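Local atomic coordinates of dTDP-4-amino-4,6-dideoxyglucose formyltransferase (Mycobacterium tuberculosis CAS/NITR204, PDB entry 5VYQ), a protein that probably transfers a formyl group from a reduced folate cofactor to the sugar amino group of dTDP-4-amino-4,6-dideoxyglucose. Residues 63-66 / 71-74; 86-91 / 130-135; 117-122 / 147-152; 197-202 / 221-226. All coordinates share one frame; numbering follows the deposited sequence. Where two conformers were deposited one is given.

Contact 1: residues 63-66 / 71-74; sequences CDVA and EIVE. With NA (sodium ion), chain G.
Ile72 reaches back along helix 65-75 to touch Cys63 and Val65, and is the one residue of 71-74 that meets 63-66. At CB the chain forks. CG2 stays beside the carbonyl carbon, while CG1 stands anti to that carbon (chi1 -64°) and heads for the start of the helix, still 4.6 Å from SG of Cys63. The next bond keeps the branch extended (chi2 162°), and CD1 at its end does the touching. This methyl lies 4.0 Å from SG of Cys63 and 4.2 Å from CG2 of Val65, so a single carbon spans the sulfur just before the helix and the valine of its first turn. All of these are apolar contacts. Val65 and Ile72 are seven residues apart, two helical turns, and therefore lie on one face of the helix. Asp64 holds the N-cap: its OD1 accepts from the backbone N of Glu67 and also from NE2 of Gln86, whose OE1 takes the backbone N of Val65. Near the other end, the carbonyl O of Val73 binds a sodium ion at 2.4 Å, and Tyr76 O and three waters complete five ligands. The apolar face of the helix rests on the sheet through strand 24-28, where Cys63 and Val65 meet Leu27 and Ile72 meets Leu25, and against helix 90-95, where Leu92 touches Val65, Ile72 and Val73.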
# COMPACT_ATOMS: atom_id res chain seq x y z
N CYS A 63 -25.27 -25.78 12.60
CA CYS A 63 -26.66 -25.70 13.00
C CYS A 63 -27.38 -24.67 12.16
O CYS A 63 -26.97 -23.50 12.11
CB CYS A 63 -26.74 -25.33 14.47
SG CYS A 63 -28.42 -25.14 15.10
N ASP A 64 -28.42 -25.12 11.47
CA ASP A 64 -29.25 -24.24 10.67
C ASP A 64 -30.33 -23.74 11.61
O ASP A 64 -31.35 -24.40 11.88
CB ASP A 64 -29.84 -24.94 9.45
CG ASP A 64 -30.63 -24.00 8.58
OD1 ASP A 64 -31.29 -23.06 9.11
OD2 ASP A 64 -30.59 -24.22 7.36
N VAL A 65 -30.14 -22.50 12.05
CA VAL A 65 -30.97 -21.86 13.01
C VAL A 65 -32.43 -21.74 12.58
O VAL A 65 -33.32 -21.93 13.39
CB VAL A 65 -30.27 -20.53 13.37
CG1 VAL A 65 -31.21 -19.49 13.91
CG2 VAL A 65 -29.11 -20.81 14.30
N ALA A 66 -32.66 -21.44 11.31
CA ALA A 66 -34.01 -21.32 10.81
C ALA A 66 -34.74 -22.67 10.84
O ALA A 66 -35.91 -22.71 11.16
CB ALA A 66 -33.98 -20.75 9.40
N GLU A 71 -36.43 -26.60 18.36
CA GLU A 71 -35.55 -27.36 19.24
C GLU A 71 -34.62 -26.45 20.05
O GLU A 71 -34.41 -26.66 21.23
CB GLU A 71 -34.71 -28.35 18.45
CG GLU A 71 -35.55 -29.54 17.97
CD GLU A 71 -36.35 -29.23 16.73
OE1 GLU A 71 -37.52 -29.65 16.67
OE2 GLU A 71 -35.86 -28.53 15.81
N ILE A 72 -34.09 -25.42 19.40
CA ILE A 72 -33.28 -24.45 20.14
C ILE A 72 -34.04 -23.80 21.30
O ILE A 72 -33.54 -23.75 22.43
CB ILE A 72 -32.67 -23.40 19.18
CG1 ILE A 72 -31.69 -24.03 18.19
CG2 ILE A 72 -31.99 -22.31 19.95
CD1 ILE A 72 -31.40 -23.18 16.98
N VAL A 73 -35.25 -23.32 21.03
CA VAL A 73 -36.04 -22.68 22.05
C VAL A 73 -36.36 -23.67 23.18
O VAL A 73 -36.26 -23.34 24.36
CB VAL A 73 -37.33 -22.06 21.44
CG1 VAL A 73 -38.38 -21.67 22.49
CG2 VAL A 73 -37.00 -20.86 20.58
N GLU A 74 -36.66 -24.91 22.83
CA GLU A 74 -36.96 -25.91 23.86
C GLU A 74 -35.75 -26.23 24.76
O GLU A 74 -35.89 -26.26 26.00
CB GLU A 74 -37.44 -27.20 23.21
CG GLU A 74 -37.68 -28.39 24.14
CD GLU A 74 -37.98 -29.65 23.34
OE1 GLU A 74 -37.12 -30.54 23.28
OE2 GLU A 74 -39.08 -29.73 22.74
NA NA G . -35.73 -22.27 26.38
O HOH W 1 -37.46 -23.36 27.19
O HOH W 2 -35.37 -22.10 28.73
O HOH W 3 -36.87 -20.34 26.23

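Contact 2: residues 86-91 / 130-135; sequences QRFPAA and HEIDDQ. With FON (N-{[4-({[(6R)-2-amino-5-formyl-4-oxo-1,4,5,6,7,8-hexahydropteridin-6-yl]methyl}amino)phenyl]carbonyl}-L-glutamic acid), chain C.
Arg87, in the one of its two conformers described here, turns its CG away from the backbone N (chi1 -162°) and runs extended to NE, which carries the guanidinium across to the carbonyl of Asp134. In this conformer NH1 donates at 2.8 Å to Asp134 O, almost straight (164°), with the acceptor in the guanidinium plane and the donor in the carbonyl plane. Phe88 is turned differently, with CG beside the backbone N and anti to the carbonyl carbon (chi1 -74°), and its CE1 meets CD1 of Ile132 at 3.8 Å, the two side chains crossing at about a right angle. Between these bridges lies the pyrimidine end of the folinic acid. Ile132 CG2 covers one face, 3.5 Å from C2 of the ligand, and Arg87 CG supports the opposite face, 3.6 Å from its N1. The exocyclic NA2 is gripped from both segments, donating to Phe88 O at 3.2 Å and to Asp133 O at 3.0 Å. The pocket sits at the end of the mixed sheet: Phe88 packs on strand 78-82, on Cys98 of strand 97-102 and on Val65 of helix 65-75, while Ile132 continues from strand 125-131 and bonds through its backbone to Cys98.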
# COMPACT_ATOMS: atom_id res chain seq x y z
N GLN A 86 -25.94 -16.05 10.15
CA GLN A 86 -27.34 -16.40 9.86
C GLN A 86 -28.28 -15.54 10.72
O GLN A 86 -28.14 -15.53 11.94
CB GLN A 86 -27.55 -17.87 10.18
CG GLN A 86 -28.97 -18.29 9.82
CD GLN A 86 -29.15 -19.80 9.79
OE1 GLN A 86 -28.48 -20.54 10.51
NE2 GLN A 86 -30.14 -20.25 9.00
N ARG A 87 -29.23 -14.82 10.12
CA ARG A 87 -30.18 -14.03 10.88
C ARG A 87 -31.05 -14.96 11.73
O ARG A 87 -31.41 -16.06 11.31
CB ARG A 87 -31.06 -13.17 9.95
CG ARG A 87 -31.75 -12.03 10.65
CD ARG A 87 -32.19 -10.96 9.67
NE ARG A 87 -32.87 -9.86 10.34
CZ ARG A 87 -32.97 -8.67 9.77
NH1 ARG A 87 -33.59 -7.67 10.37
NH2 ARG A 87 -32.42 -8.49 8.58
N PHE A 88 -31.37 -14.52 12.94
CA PHE A 88 -32.20 -15.26 13.88
C PHE A 88 -33.63 -14.84 13.54
O PHE A 88 -33.95 -13.64 13.60
CB PHE A 88 -31.88 -14.88 15.32
CG PHE A 88 -30.57 -15.42 15.87
CD1 PHE A 88 -30.33 -15.29 17.22
CD2 PHE A 88 -29.62 -16.11 15.10
CE1 PHE A 88 -29.16 -15.75 17.82
CE2 PHE A 88 -28.46 -16.57 15.69
CZ PHE A 88 -28.21 -16.42 17.04
N PRO A 89 -34.49 -15.80 13.24
CA PRO A 89 -35.88 -15.41 13.00
C PRO A 89 -36.65 -15.00 14.23
O PRO A 89 -36.24 -15.28 15.37
CB PRO A 89 -36.50 -16.66 12.41
CG PRO A 89 -35.70 -17.76 13.02
CD PRO A 89 -34.29 -17.26 13.12
N ALA A 90 -37.81 -14.38 13.97
CA ALA A 90 -38.66 -13.92 15.06
C ALA A 90 -38.93 -15.03 16.08
O ALA A 90 -38.84 -14.79 17.27
CB ALA A 90 -39.98 -13.36 14.50
N ALA A 91 -39.25 -16.25 15.63
CA ALA A 91 -39.63 -17.28 16.60
C ALA A 91 -38.48 -17.62 17.58
O ALA A 91 -38.72 -18.02 18.72
CB ALA A 91 -40.13 -18.54 15.92
N HIS A 130 -25.37 -6.92 23.30
CA HIS A 130 -26.76 -6.48 23.34
C HIS A 130 -27.73 -7.63 23.12
O HIS A 130 -27.40 -8.61 22.45
CB HIS A 130 -27.01 -5.38 22.31
CG HIS A 130 -26.94 -5.84 20.89
ND1 HIS A 130 -28.04 -6.27 20.19
CD2 HIS A 130 -25.90 -5.89 20.02
CE1 HIS A 130 -27.68 -6.62 18.96
NE2 HIS A 130 -26.40 -6.35 18.83
N GLU A 131 -28.91 -7.47 23.71
CA GLU A 131 -30.00 -8.40 23.39
C GLU A 131 -30.45 -8.21 21.97
O GLU A 131 -30.42 -7.11 21.43
CB GLU A 131 -31.19 -8.31 24.34
CG GLU A 131 -30.85 -8.85 25.73
CD GLU A 131 -32.02 -8.86 26.72
OE1 GLU A 131 -33.12 -8.47 26.32
OE2 GLU A 131 -31.78 -9.27 27.88
N ILE A 132 -30.81 -9.31 21.33
CA ILE A 132 -31.20 -9.31 19.92
C ILE A 132 -32.68 -9.07 19.80
O ILE A 132 -33.50 -9.67 20.54
CB ILE A 132 -30.81 -10.63 19.24
CG1 ILE A 132 -29.30 -10.84 19.43
CG2 ILE A 132 -31.19 -10.58 17.79
CD1 ILE A 132 -28.73 -12.10 18.82
N ASP A 133 -33.05 -8.24 18.84
CA ASP A 133 -34.45 -8.03 18.40
C ASP A 133 -34.56 -8.22 16.89
O ASP A 133 -33.67 -8.78 16.24
CB ASP A 133 -34.99 -6.70 18.89
CG ASP A 133 -34.36 -5.48 18.22
OD1 ASP A 133 -33.71 -5.59 17.15
OD2 ASP A 133 -34.54 -4.38 18.80
N ASP A 134 -35.68 -7.85 16.31
CA ASP A 134 -35.92 -8.07 14.91
C ASP A 134 -35.02 -7.27 13.97
O ASP A 134 -34.93 -7.61 12.79
CB ASP A 134 -37.40 -7.81 14.60
CG ASP A 134 -37.81 -6.38 14.88
OD1 ASP A 134 -37.95 -6.00 16.06
OD2 ASP A 134 -37.99 -5.65 13.90
N GLN A 135 -34.38 -6.21 14.45
CA GLN A 135 -33.50 -5.44 13.59
C GLN A 135 -32.06 -5.88 13.78
O GLN A 135 -31.73 -6.61 14.71
CB GLN A 135 -33.65 -3.94 13.82
CG GLN A 135 -35.03 -3.48 13.41
CD GLN A 135 -35.27 -2.03 13.75
OE1 GLN A 135 -34.73 -1.14 13.08
NE2 GLN A 135 -36.06 -1.77 14.78
N1 FON C . -30.42 -11.82 14.01
C2 FON C . -31.13 -10.74 14.30
NA2 FON C . -32.49 -10.85 14.34
N3 FON C . -30.51 -9.57 14.52
C4 FON C . -29.16 -9.42 14.47
O4 FON C . -28.61 -8.32 14.72
C4A FON C . -28.34 -10.62 14.20
N5 FON C . -26.94 -10.65 14.06
C6 FON C . -26.43 -11.72 13.20
C7 FON C . -26.96 -13.05 13.76
N8 FON C . -28.40 -13.00 13.76
C8A FON C . -29.08 -11.86 13.98
C9 FON C . -26.77 -11.52 11.70
N10 FON C . -26.07 -10.34 11.21
C11 FON C . -26.34 -8.91 7.31
C12 FON C . -25.61 -8.22 8.28
C13 FON C . -25.54 -8.72 9.58
C14 FON C . -26.17 -9.91 9.92
C15 FON C . -26.90 -10.61 8.97
C16 FON C . -26.98 -10.11 7.67
C FON C . -26.41 -8.34 5.89
O FON C . -25.69 -7.40 5.50
N FON C . -27.27 -8.92 5.05
CA FON C . -27.39 -8.56 3.63
CB FON C . -27.21 -9.77 2.70
CG FON C . -25.82 -10.38 2.94
CD FON C . -25.27 -11.29 1.86
OE1 FON C . -25.69 -11.16 0.69
OE2 FON C . -24.38 -12.12 2.17
CT FON C . -28.72 -7.90 3.41
O1 FON C . -28.81 -7.22 2.36
O2 FON C . -29.63 -8.04 4.26
CP1 FON C . -26.20 -9.79 14.62
O3 FON C . -24.98 -9.80 14.48

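Contact 3: residues 117-122 / 147-152. With EDO (1,2-ethanediol), chain E.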
# COMPACT_ATOMS: atom_id res chain seq x y z
N PHE A 117 -16.56 1.63 7.83
CA PHE A 117 -17.41 2.77 7.68
C PHE A 117 -17.01 3.86 8.68
O PHE A 117 -17.03 5.08 8.36
CB PHE A 117 -18.89 2.33 7.78
CG PHE A 117 -19.32 1.49 6.64
CD1 PHE A 117 -19.76 2.10 5.46
CD2 PHE A 117 -19.26 0.10 6.69
CE1 PHE A 117 -20.20 1.36 4.39
CE2 PHE A 117 -19.67 -0.63 5.60
CZ PHE A 117 -20.12 -0.01 4.45
N SER A 118 -16.59 3.47 9.88
CA SER A 118 -16.18 4.48 10.85
C SER A 118 -14.86 5.18 10.53
O SER A 118 -14.66 6.36 10.86
CB SER A 118 -16.09 3.88 12.25
OG SER A 118 -17.39 3.71 12.77
N ILE A 119 -13.95 4.47 9.90
CA ILE A 119 -12.72 5.13 9.44
C ILE A 119 -13.08 6.28 8.51
O ILE A 119 -12.42 7.32 8.52
CB ILE A 119 -11.78 4.12 8.75
CG1 ILE A 119 -11.15 3.26 9.86
CG2 ILE A 119 -10.66 4.79 7.96
CD1 ILE A 119 -10.49 2.00 9.43
N ILE A 120 -14.05 6.06 7.66
CA ILE A 120 -14.46 7.07 6.69
C ILE A 120 -15.30 8.16 7.32
O ILE A 120 -15.10 9.33 7.02
CB ILE A 120 -15.21 6.45 5.52
CG1 ILE A 120 -14.22 5.64 4.67
CG2 ILE A 120 -16.03 7.48 4.71
CD1 ILE A 120 -14.92 4.65 3.78
N ASP A 121 -16.27 7.79 8.16
CA ASP A 121 -17.20 8.80 8.65
C ASP A 121 -16.89 9.43 9.99
O ASP A 121 -17.56 10.37 10.38
CB ASP A 121 -18.65 8.35 8.54
CG ASP A 121 -19.07 7.32 9.58
OD1 ASP A 121 -18.27 7.02 10.47
OD2 ASP A 121 -20.23 6.82 9.42
N GLY A 122 -15.93 8.91 10.75
CA GLY A 122 -15.52 9.49 12.04
C GLY A 122 -16.40 9.10 13.21
O GLY A 122 -16.20 9.57 14.34
N CYS A 147 -13.19 1.66 20.74
CA CYS A 147 -11.83 1.44 20.25
C CYS A 147 -11.42 2.72 19.53
O CYS A 147 -12.08 3.14 18.59
CB CYS A 147 -11.86 0.33 19.22
SG CYS A 147 -10.27 -0.15 18.54
N ALA A 148 -10.30 3.30 19.93
CA ALA A 148 -9.88 4.52 19.24
C ALA A 148 -9.32 4.14 17.84
O ALA A 148 -8.85 3.02 17.61
CB ALA A 148 -8.86 5.25 20.10
N ILE A 149 -9.46 5.08 16.91
CA ILE A 149 -8.94 4.89 15.54
C ILE A 149 -7.87 5.96 15.37
O ILE A 149 -8.17 7.14 15.42
CB ILE A 149 -10.04 5.13 14.50
CG1 ILE A 149 -11.18 4.12 14.70
CG2 ILE A 149 -9.47 5.09 13.08
CD1 ILE A 149 -12.33 4.34 13.73
N GLU A 150 -6.64 5.54 15.11
CA GLU A 150 -5.52 6.44 14.91
C GLU A 150 -5.41 6.81 13.42
O GLU A 150 -6.01 6.18 12.54
CB GLU A 150 -4.24 5.75 15.36
CG GLU A 150 -4.20 5.18 16.78
CD GLU A 150 -4.47 6.21 17.86
OE1 GLU A 150 -4.27 7.41 17.62
OE2 GLU A 150 -4.91 5.80 18.95
N SER A 151 -4.61 7.82 13.12
CA SER A 151 -4.45 8.29 11.75
C SER A 151 -3.75 7.30 10.86
O SER A 151 -3.93 7.35 9.64
CB SER A 151 -3.63 9.59 11.74
OG SER A 151 -2.30 9.37 12.20
N TRP A 152 -2.97 6.40 11.45
CA TRP A 152 -2.30 5.36 10.72
C TRP A 152 -3.06 4.03 10.66
O TRP A 152 -2.56 3.06 10.10
CB TRP A 152 -0.89 5.11 11.27
CG TRP A 152 -0.87 4.76 12.70
CD1 TRP A 152 -0.90 3.51 13.25
CD2 TRP A 152 -0.81 5.69 13.81
NE1 TRP A 152 -0.86 3.61 14.64
CE2 TRP A 152 -0.83 4.93 14.99
CE3 TRP A 152 -0.76 7.08 13.89
CZ2 TRP A 152 -0.77 5.52 16.26
CZ3 TRP A 152 -0.69 7.67 15.15
CH2 TRP A 152 -0.71 6.88 16.31
C1 EDO E . -5.18 9.53 7.21
O1 EDO E . -5.24 9.48 8.64
C2 EDO E . -5.53 10.97 6.84
O2 EDO E . -6.86 11.31 7.19
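Ile149 reaches across to Ser118 and Ile119, joining the last turns of helix 114-121 to the loop that leaves edge strand 141-147 of the mixed sheet in the formyltransferase fold. The better-packed part is small and apolar, at ordinary van der Waals distances. CG2 of Ile149 lies 4.1 Å from CG1 of Ile119, and its CD1, at the end of an extended branch (chi2 178°), rests 4.1 Å from CB of Ser118. Val125 touches both Ser118 and Ile149 from strand 125-131, while Ile119 also packs on Arg221 and Ala222 of helix 213-222. The buried hydroxyl of Ser118 turns to other partners: Asn109 ND2 and the carbonyl O of Lys124 are hydrogen-bonded to OG. Where the helix ends, Gly122 takes up a positive phi, and its N donates to Ser118 O at 2.9 Å.

Beyond Ile149 the loop diverges from the helix, and residues 150-152 serve other partners. Glu150 O accepts from Arg221 NH1, and Ser151 O accepts from O1 of an ethanediol at 2.7 Å, a molecule probably left from crystallisation. On this looser side Ser151 and Trp152 face the second subunit, where Asp235 of that subunit is hydrogen-bonded to Ser151 OG and its Arg239 makes a cation-pi contact with Trp152. The indole is also covered from within the loop: CB of Glu150 sits over the centre of one face of Trp152, 3.5 Å above the ring plane.

Contact 4: residues 197-202 / 221-226; sequences KDFEQL and RALTHD. With 0FX (dTDP-4-amino-4,6-dideoxyglucose), chain D; EP1 (3-[4-(2-hydroxyethyl)piperazin-1-yl]propane-1-sulfonic acid), chain J.
The ring of Phe199 meets Leu223 obliquely, CE1 lying 3.8 Å from CD2, and makes an edge-to-face pair with Phe113. N31 of the dTDP thymine also approaches this ring at a slant. The second flat group, the imidazole of His225, carries the deoxyribose of the same nucleotide on one face: C1 of the sugar stands 3.3 Å above the plane, over the ring centre. At the edge of the imidazole, near its plane, is O8 of the piperazine buffer molecule, which donates to Asp226 OD2 in a very short bond. Ser155 OG is hydrogen-bonded to His225 ND1, which should help fix the rotation of the ring. Phe199 is delivered by its first torsion, with CG anti to the backbone N (chi1 178°), and its side chain slides past Leu223 in the opposite direction. The other methyl of Leu223, CD1, presses on the backbone, 3.6 Å from Leu202 O, a carbonyl that also accepts from Arg219 NE. Leu223, just past helix 213-222, thus packs against helix 196-203 with both its methyls. His225, with Phe199 nearby and Asn230 touching both and bonding the nucleotide, lines part of the thymidine end of the nucleotide-sugar pocket.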
# COMPACT_ATOMS: atom_id res chain seq x y z
N LYS A 197 -24.13 -4.83 0.70
CA LYS A 197 -24.08 -4.04 -0.52
C LYS A 197 -23.43 -2.66 -0.42
O LYS A 197 -22.86 -2.13 -1.39
CB LYS A 197 -25.48 -3.86 -1.13
CG LYS A 197 -26.46 -3.09 -0.25
CD LYS A 197 -27.44 -2.24 -1.05
CE LYS A 197 -26.84 -0.87 -1.37
NZ LYS A 197 -27.28 -0.29 -2.68
N ASP A 198 -23.61 -2.01 0.72
CA ASP A 198 -22.97 -0.73 0.96
C ASP A 198 -21.44 -0.84 0.97
O ASP A 198 -20.75 0.06 0.48
CB ASP A 198 -23.47 -0.10 2.27
CG ASP A 198 -24.96 0.14 2.27
OD1 ASP A 198 -25.40 0.95 1.42
OD2 ASP A 198 -25.65 -0.49 3.11
N PHE A 199 -20.91 -1.96 1.49
CA PHE A 199 -19.48 -2.24 1.42
C PHE A 199 -19.07 -2.55 -0.02
O PHE A 199 -18.08 -2.00 -0.53
CB PHE A 199 -19.12 -3.42 2.33
CG PHE A 199 -17.69 -3.79 2.26
CD1 PHE A 199 -16.74 -3.00 2.88
CD2 PHE A 199 -17.29 -4.90 1.56
CE1 PHE A 199 -15.40 -3.32 2.81
CE2 PHE A 199 -15.96 -5.22 1.50
CZ PHE A 199 -15.02 -4.44 2.10
N GLU A 200 -19.82 -3.40 -0.70
CA GLU A 200 -19.48 -3.70 -2.12
C GLU A 200 -19.45 -2.44 -2.94
O GLU A 200 -18.54 -2.17 -3.75
CB GLU A 200 -20.46 -4.75 -2.73
CG GLU A 200 -20.36 -6.09 -2.02
CD GLU A 200 -18.94 -6.64 -2.08
OE1 GLU A 200 -18.46 -6.72 -3.22
OE2 GLU A 200 -18.34 -6.98 -1.04
N GLN A 201 -20.38 -1.55 -2.73
CA GLN A 201 -20.32 -0.32 -3.47
C GLN A 201 -19.13 0.60 -3.16
O GLN A 201 -18.51 1.16 -4.05
CB GLN A 201 -21.59 0.45 -3.25
CG GLN A 201 -21.68 1.70 -4.08
CD GLN A 201 -23.05 2.31 -4.08
OE1 GLN A 201 -24.06 1.62 -4.24
NE2 GLN A 201 -23.10 3.62 -3.90
N LEU A 202 -18.79 0.72 -1.88
CA LEU A 202 -17.63 1.50 -1.46
C LEU A 202 -16.28 1.03 -2.03
O LEU A 202 -15.33 1.83 -2.23
CB LEU A 202 -17.60 1.42 0.07
CG LEU A 202 -16.77 2.39 0.89
CD1 LEU A 202 -17.15 3.86 0.70
CD2 LEU A 202 -17.00 2.03 2.36
N ARG A 221 -7.44 3.45 3.44
CA ARG A 221 -7.07 2.69 4.64
C ARG A 221 -8.31 1.94 5.19
O ARG A 221 -8.20 0.88 5.80
CB ARG A 221 -6.45 3.65 5.68
CG ARG A 221 -7.36 4.59 6.43
CD ARG A 221 -6.56 5.71 7.07
NE ARG A 221 -7.34 6.70 7.82
CZ ARG A 221 -7.48 6.74 9.14
NH1 ARG A 221 -6.97 5.82 9.93
NH2 ARG A 221 -8.12 7.76 9.65
N ALA A 222 -9.50 2.54 5.03
CA ALA A 222 -10.72 1.84 5.39
C ALA A 222 -10.88 0.51 4.65
O ALA A 222 -11.46 -0.45 5.20
CB ALA A 222 -11.93 2.73 5.19
N LEU A 223 -10.39 0.45 3.40
CA LEU A 223 -10.49 -0.71 2.57
C LEU A 223 -9.27 -1.59 2.59
O LEU A 223 -9.19 -2.57 1.87
CB LEU A 223 -10.80 -0.29 1.12
CG LEU A 223 -12.14 0.44 0.97
CD1 LEU A 223 -12.34 1.14 -0.38
CD2 LEU A 223 -13.27 -0.56 1.21
N THR A 224 -8.34 -1.26 3.48
CA THR A 224 -7.16 -2.01 3.66
C THR A 224 -7.30 -2.93 4.86
O THR A 224 -7.50 -2.51 5.99
CB THR A 224 -5.93 -1.11 3.78
OG1 THR A 224 -5.72 -0.42 2.53
CG2 THR A 224 -4.70 -1.98 4.01
N HIS A 225 -7.15 -4.22 4.60
CA HIS A 225 -7.37 -5.23 5.65
C HIS A 225 -6.57 -6.47 5.34
O HIS A 225 -7.00 -7.30 4.55
CB HIS A 225 -8.86 -5.59 5.76
CG HIS A 225 -9.20 -6.32 7.02
ND1 HIS A 225 -10.02 -5.79 8.00
CD2 HIS A 225 -8.79 -7.53 7.47
CE1 HIS A 225 -10.13 -6.68 8.97
NE2 HIS A 225 -9.41 -7.75 8.68
N ASP A 226 -5.38 -6.53 5.91
CA ASP A 226 -4.43 -7.58 5.58
C ASP A 226 -4.30 -7.67 4.04
O ASP A 226 -4.13 -6.64 3.38
CB ASP A 226 -4.87 -8.88 6.25
CG ASP A 226 -4.84 -8.78 7.74
OD1 ASP A 226 -3.88 -8.16 8.25
OD2 ASP A 226 -5.78 -9.33 8.36
O4P 0FX D . -16.26 -9.66 11.99
P2 0FX D . -17.29 -10.47 11.28
O3P 0FX D . -17.48 -11.89 11.77
O1G 0FX D . -18.58 -9.50 11.35
C1G 0FX D . -19.62 -9.55 10.38
C2G 0FX D . -20.34 -8.20 10.44
O2G 0FX D . -19.34 -7.20 10.20
C3G 0FX D . -20.91 -7.99 11.86
O3G 0FX D . -21.43 -6.65 12.03
C4G 0FX D . -21.89 -9.11 12.17
N4A 0FX D . -22.35 -8.89 13.56
C5G 0FX D . -21.16 -10.45 12.01
C6G 0FX D . -22.22 -11.56 12.01
O5G 0FX D . -20.52 -10.61 10.73
OPP 0FX D . -17.02 -10.49 9.69
P 0FX D . -15.90 -11.28 8.84
O1P 0FX D . -16.57 -11.70 7.58
O2P 0FX D . -15.19 -12.25 9.74
O5 0FX D . -14.82 -10.15 8.47
C5 0FX D . -13.95 -9.62 9.44
C4 0FX D . -13.30 -8.37 8.88
O4 0FX D . -12.49 -8.75 7.77
C3 0FX D . -14.23 -7.30 8.30
O3 0FX D . -14.69 -6.42 9.33
C2 0FX D . -13.39 -6.55 7.29
C1 0FX D . -12.51 -7.68 6.81
N11 0FX D . -12.99 -8.24 5.54
C61 0FX D . -13.64 -9.41 5.41
C51 0FX D . -14.02 -9.89 4.17
C5A 0FX D . -14.79 -11.18 4.08
C21 0FX D . -12.59 -7.61 4.36
O21 0FX D . -11.90 -6.50 4.46
N31 0FX D . -12.95 -8.03 3.15
C41 0FX D . -13.62 -9.20 3.05
O41 0FX D . -13.95 -9.62 1.81
O2S EP1 J . -7.63 -11.52 -2.49
S EP1 J . -8.83 -11.97 -1.83
O3S EP1 J . -9.52 -10.81 -1.30
O1S EP1 J . -9.83 -12.67 -2.92
C11 EP1 J . -8.53 -13.20 -0.73
C10 EP1 J . -7.57 -12.84 0.39
C9 EP1 J . -7.50 -13.94 1.45
N1 EP1 J . -6.79 -13.43 2.64
C2 EP1 J . -7.71 -12.69 3.53
C3 EP1 J . -7.01 -12.23 4.81
N4 EP1 J . -6.54 -13.39 5.58
C5 EP1 J . -5.58 -14.15 4.75
C6 EP1 J . -6.17 -14.55 3.39
C7 EP1 J . -5.90 -12.94 6.83
C8 EP1 J . -6.95 -12.59 7.89
O8 EP1 J . -7.40 -11.22 7.89

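From the N terminus, contact 1 comes first and is local, joining the lead-in and first turn of helix 65-75 to a point about two turns along it. Contact 2 follows in series, with 38 residues between its segments, and touches contact 1 through Gln86; it ties the start of helix 90-95 to the end of strand 125-131. Contact 3 opens inside that span and closes beyond it, so the two cross; it ties helix 114-121 to the loop after strand 141-147. Contact 4 lies after all of these, joining helices 196-203 and 213-222, and meets contact 3 through Arg221 and Phe199. Contacts 1 and 3 lie on opposite sides of the chain's centre, while folate and nucleotide sugar bind at contacts 2 and 4.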